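Local coordinates for protein bottromycin amidohydrolase (PDB 6I5S) that probably hydrolyses the thiazoline-containing amidine intermediate of bottromycin biosynthesis, acting as a zinc-dependent gatekeeper amidohydrolase of the pathway, at residues A113-W118 with M224-H229. Residues are numbered along the deposited sequence; the frame is centred on the assembly and turned at random.
Sequences AYRQLW and MRSTEH. With ZN (zinc ion), chain B.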
ATOM      1  N   ALA A 113       8.033  -0.901   1.744  1.00 23.94           N
ATOM      2  CA  ALA A 113       7.674   0.453   2.143  1.00 24.25           C
ATOM      3  C   ALA A 113       6.152   0.601   1.987  1.00 26.30           C
ATOM      4  O   ALA A 113       5.493  -0.187   1.302  1.00 25.44           O
ATOM      5  CB  ALA A 113       8.395   1.496   1.293  1.00 28.87           C
ATOM      6  N   TYR A 114       5.587   1.541   2.726  1.00 24.60           N
ATOM      7  CA  TYR A 114       4.158   1.796   2.604  1.00 22.66           C
ATOM      8  C   TYR A 114       3.901   3.272   2.941  1.00 22.64           C
ATOM      9  O   TYR A 114       4.641   3.879   3.735  1.00 23.33           O
ATOM     10  CB  TYR A 114       3.350   0.869   3.526  1.00 23.33           C
ATOM     11  CG  TYR A 114       3.650   1.018   5.034  1.00 26.82           C
ATOM     12  CD1 TYR A 114       2.837   1.794   5.874  1.00 27.27           C
ATOM     13  CD2 TYR A 114       4.733   0.362   5.612  1.00 26.78           C
ATOM     14  CE1 TYR A 114       3.133   1.951   7.231  1.00 27.58           C
ATOM     15  CE2 TYR A 114       5.039   0.483   6.997  1.00 28.91           C
ATOM     16  CZ  TYR A 114       4.216   1.251   7.801  1.00 31.31           C
ATOM     17  OH  TYR A 114       4.487   1.379   9.099  1.00 29.28           O
ATOM     18  N   ARG A 115       2.833   3.808   2.349  1.00 23.53           N
ATOM     19  CA  ARG A 115       2.248   5.085   2.775  1.00 22.98           C
ATOM     20  C   ARG A 115       1.191   4.792   3.829  1.00 28.70           C
ATOM     21  O   ARG A 115       0.195   4.087   3.590  1.00 27.42           O
ATOM     22  CB  ARG A 115       1.660   5.874   1.610  1.00 25.08           C
ATOM     23  CG  ARG A 115       2.673   6.238   0.561  1.00 24.02           C
ATOM     24  CD  ARG A 115       2.147   7.333  -0.405  1.00 26.80           C
ATOM     25  NE  ARG A 115       0.820   6.988  -0.977  1.00 26.73           N
ATOM     26  CZ  ARG A 115       0.034   7.813  -1.661  1.00 26.91           C
ATOM     27  NH1 ARG A 115      -1.143   7.412  -2.123  1.00 27.63           N
ATOM     28  NH2 ARG A 115       0.395   9.076  -1.946  1.00 25.40           N
ATOM     29  N   GLN A 116       1.402   5.361   4.992  1.00 21.31           N
ATOM     30  CA  GLN A 116       0.463   5.310   6.111  1.00 23.57           C
ATOM     31  C   GLN A 116      -0.406   6.543   6.030  1.00 29.84           C
ATOM     32  O   GLN A 116       0.016   7.633   6.420  1.00 27.46           O
ATOM     33  CB  GLN A 116       1.194   5.268   7.441  1.00 22.00           C
ATOM     34  CG  GLN A 116       0.264   5.313   8.647  1.00 31.48           C
ATOM     35  CD  GLN A 116      -0.573   4.055   8.781  1.00 28.78           C
ATOM     36  OE1 GLN A 116      -0.178   2.978   8.340  1.00 29.87           O
ATOM     37  NE2 GLN A 116      -1.732   4.189   9.383  1.00 28.21           N
ATOM     38  N   LEU A 117      -1.619   6.367   5.525  1.00 29.49           N
ATOM     39  CA  LEU A 117      -2.474   7.509   5.215  1.00 34.17           C
ATOM     40  C   LEU A 117      -3.371   7.910   6.378  1.00 45.23           C
ATOM     41  O   LEU A 117      -4.302   8.705   6.198  1.00 51.92           O
ATOM     42  CB  LEU A 117      -3.276   7.204   3.929  1.00 38.03           C
ATOM     43  CG  LEU A 117      -2.764   8.115   2.811  1.00 50.27           C
ATOM     44  CD1 LEU A 117      -1.297   7.991   2.547  1.00 32.61           C
ATOM     45  CD2 LEU A 117      -3.533   7.844   1.547  1.00 55.34           C
ATOM     46  N   TRP A 118      -3.083   7.426   7.573  1.00 34.00           N
ATOM     47  CA  TRP A 118      -3.619   7.953   8.807  1.00 34.93           C
ATOM     48  C   TRP A 118      -2.476   7.841   9.806  1.00 32.09           C
ATOM     49  O   TRP A 118      -2.473   6.976  10.648  1.00 34.43           O
ATOM     50  CB  TRP A 118      -4.852   7.179   9.278  1.00 42.31           C
ATOM     51  CG  TRP A 118      -5.756   7.981  10.076  1.00 59.54           C
ATOM     52  CD1 TRP A 118      -5.484   8.599  11.260  1.00 55.97           C
ATOM     53  CD2 TRP A 118      -7.120   8.265   9.764  1.00 73.21           C
ATOM     54  NE1 TRP A 118      -6.606   9.266  11.708  1.00 66.04           N
ATOM     55  CE2 TRP A 118      -7.624   9.069  10.807  1.00 83.26           C
ATOM     56  CE3 TRP A 118      -7.967   7.918   8.698  1.00 79.58           C
ATOM     57  CZ2 TRP A 118      -8.942   9.530  10.821  1.00 93.35           C
ATOM     58  CZ3 TRP A 118      -9.274   8.384   8.709  1.00 84.05           C
ATOM     59  CH2 TRP A 118      -9.748   9.181   9.766  1.00 94.63           C
ATOM     60  N   MET A 224      -2.858  18.537  -5.529  1.00 29.46           N
ATOM     61  CA  MET A 224      -2.584  17.417  -4.640  1.00 26.29           C
ATOM     62  C   MET A 224      -1.528  16.477  -5.222  1.00 25.95           C
ATOM     63  O   MET A 224      -1.524  16.177  -6.418  1.00 26.22           O
ATOM     64  CB  MET A 224      -3.877  16.631  -4.351  1.00 30.79           C
ATOM     65  CG  MET A 224      -4.904  17.492  -3.545  1.00 30.15           C
ATOM     66  SD  MET A 224      -6.479  16.656  -3.248  1.00 28.32           S
ATOM     67  CE  MET A 224      -6.036  15.251  -2.204  1.00 29.21           C
ATOM     68  N   ARG A 225      -0.641  16.004  -4.360  1.00 27.25           N
ATOM     69  CA  ARG A 225       0.410  15.108  -4.820  1.00 26.45           C
ATOM     70  C   ARG A 225      -0.179  13.787  -5.304  1.00 24.82           C
ATOM     71  O   ARG A 225       0.288  13.224  -6.299  1.00 28.53           O
ATOM     72  CB  ARG A 225       1.423  14.860  -3.707  1.00 25.36           C
ATOM     73  CG  ARG A 225       2.421  13.641  -3.875  1.00 29.69           C
ATOM     74  CD  ARG A 225       3.447  13.934  -4.915  1.00 31.24           C
ATOM     75  NE  ARG A 225       4.232  15.093  -4.560  1.00 34.77           N
ATOM     76  CZ  ARG A 225       5.253  15.117  -3.736  1.00 37.02           C
ATOM     77  NH1 ARG A 225       5.656  14.028  -3.088  1.00 31.67           N
ATOM     78  NH2 ARG A 225       5.859  16.278  -3.547  1.00 39.39           N
ATOM     79  N   SER A 226      -1.224  13.310  -4.634  1.00 28.13           N
ATOM     80  CA  SER A 226      -1.962  12.160  -5.116  1.00 26.55           C
ATOM     81  C   SER A 226      -3.406  12.276  -4.632  1.00 27.78           C
ATOM     82  O   SER A 226      -3.702  12.948  -3.644  1.00 27.07           O
ATOM     83  CB  SER A 226      -1.372  10.816  -4.635  1.00 24.47           C
ATOM     84  OG  SER A 226      -1.619  10.629  -3.222  1.00 27.39           O
ATOM     85  N   THR A 227      -4.294  11.587  -5.335  1.00 27.76           N
ATOM     86  CA  THR A 227      -5.703  11.448  -4.946  1.00 26.99           C
ATOM     87  C   THR A 227      -6.042   9.963  -4.877  1.00 30.12           C
ATOM     88  O   THR A 227      -5.490   9.134  -5.633  1.00 27.96           O
ATOM     89  CB  THR A 227      -6.677  12.149  -5.893  1.00 27.12           C
ATOM     90  OG1 THR A 227      -6.536  11.663  -7.240  1.00 28.92           O
ATOM     91  CG2 THR A 227      -6.399  13.705  -5.905  1.00 29.03           C
ATOM     92  N   GLU A 228      -6.887   9.629  -3.895  1.00 24.76           N
ATOM     93  CA  GLU A 228      -7.145   8.247  -3.520  1.00 26.07           C
ATOM     94  C   GLU A 228      -8.571   7.826  -3.888  1.00 25.64           C
ATOM     95  O   GLU A 228      -9.525   8.615  -3.821  1.00 28.18           O
ATOM     96  CB  GLU A 228      -6.941   8.029  -2.010  1.00 36.34           C
ATOM     97  CG  GLU A 228      -5.652   8.705  -1.436  1.00 42.79           C
ATOM     98  CD  GLU A 228      -4.430   8.127  -2.065  1.00 37.42           C
ATOM     99  OE1 GLU A 228      -4.291   6.885  -1.972  1.00 37.72           O
ATOM    100  OE2 GLU A 228      -3.631   8.876  -2.666  1.00 34.26           O
ATOM    101  N   HIS A 229      -8.690   6.547  -4.189  1.00 26.34           N
ATOM    102  CA  HIS A 229      -9.960   5.818  -4.321  1.00 26.12           C
ATOM    103  C   HIS A 229     -10.763   6.220  -5.544  1.00 25.34           C
ATOM    104  O   HIS A 229     -11.918   5.776  -5.676  1.00 25.54           O
ATOM    105  CB  HIS A 229     -10.860   6.006  -3.083  1.00 26.03           C
ATOM    106  CG  HIS A 229     -10.182   5.867  -1.766  1.00 29.87           C
ATOM    107  ND1 HIS A 229      -9.518   4.724  -1.372  1.00 29.92           N
ATOM    108  CD2 HIS A 229     -10.109   6.729  -0.708  1.00 33.29           C
ATOM    109  CE1 HIS A 229      -9.036   4.901  -0.150  1.00 32.28           C
ATOM    110  NE2 HIS A 229      -9.391   6.098   0.274  1.00 28.21           N
TER
HETATM  111 ZN    ZN B 501      -9.867   6.915   2.247  0.61 35.03          ZN
HETATM  112  O   HOH W   1     -11.026   6.769   4.043  1.00 60.36           O
HETATM  113  O   HOH W   2      -9.569   4.883   3.131  1.00 39.82           O
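Arg115 reaches across the barrel interior to Glu228 and Ser226, and the charged pair carries the contact: a salt bridge joins Arg115 NH1 to Glu228 OE2 at 2.9 Å. The guanidinium and carboxylate planes stand 57° apart, with NH1 approaching the syn side of OE2 but well out of the carboxylate plane, and the N-H...O angle is 142°, so the bond is clearly bent.

The hydrogen bonds complete a small triangle. Arg115 NH2 gives a nearly straight one, 2.8 Å long, to Ser226 OG, which lies in the guanidinium plane. Ser226 OG in turn donates a hydrogen bond to Glu228 OE2, 2.7 Å away, so that OE2 has two donors. With chi1 at 71°, OG sits between the backbone N and the carbonyl carbon of Ser226, turned to serve both neighbours. Arg115 NE is bonded to the carbonyl of Ala93, fixing the guanidinium from its other end.

Strands 111-116 and 226-228 belong to the distorted TIM-type barrel of the amidohydrolase superfamily, whose two-zinc centre sits at the C-terminal strand ends. Here His229, directly after Glu228, binds one zinc ion through NE2 at 2.2 Å, alongside His210 and the carboxylated lysine at position 183. Glu228 OE1 accepts from ND1 of His94, a ligand of the second zinc, so the carboxylate is a second-shell group; an alanine here would probably leave Arg115 without its counter-charge and His94 freer to turn.

Apolar contact is slight: Leu117 CD2 lies 3.8 Å from Glu228 CG, while Leu117 CD1 rests over one face of the Arg115 guanidinium, near its rim.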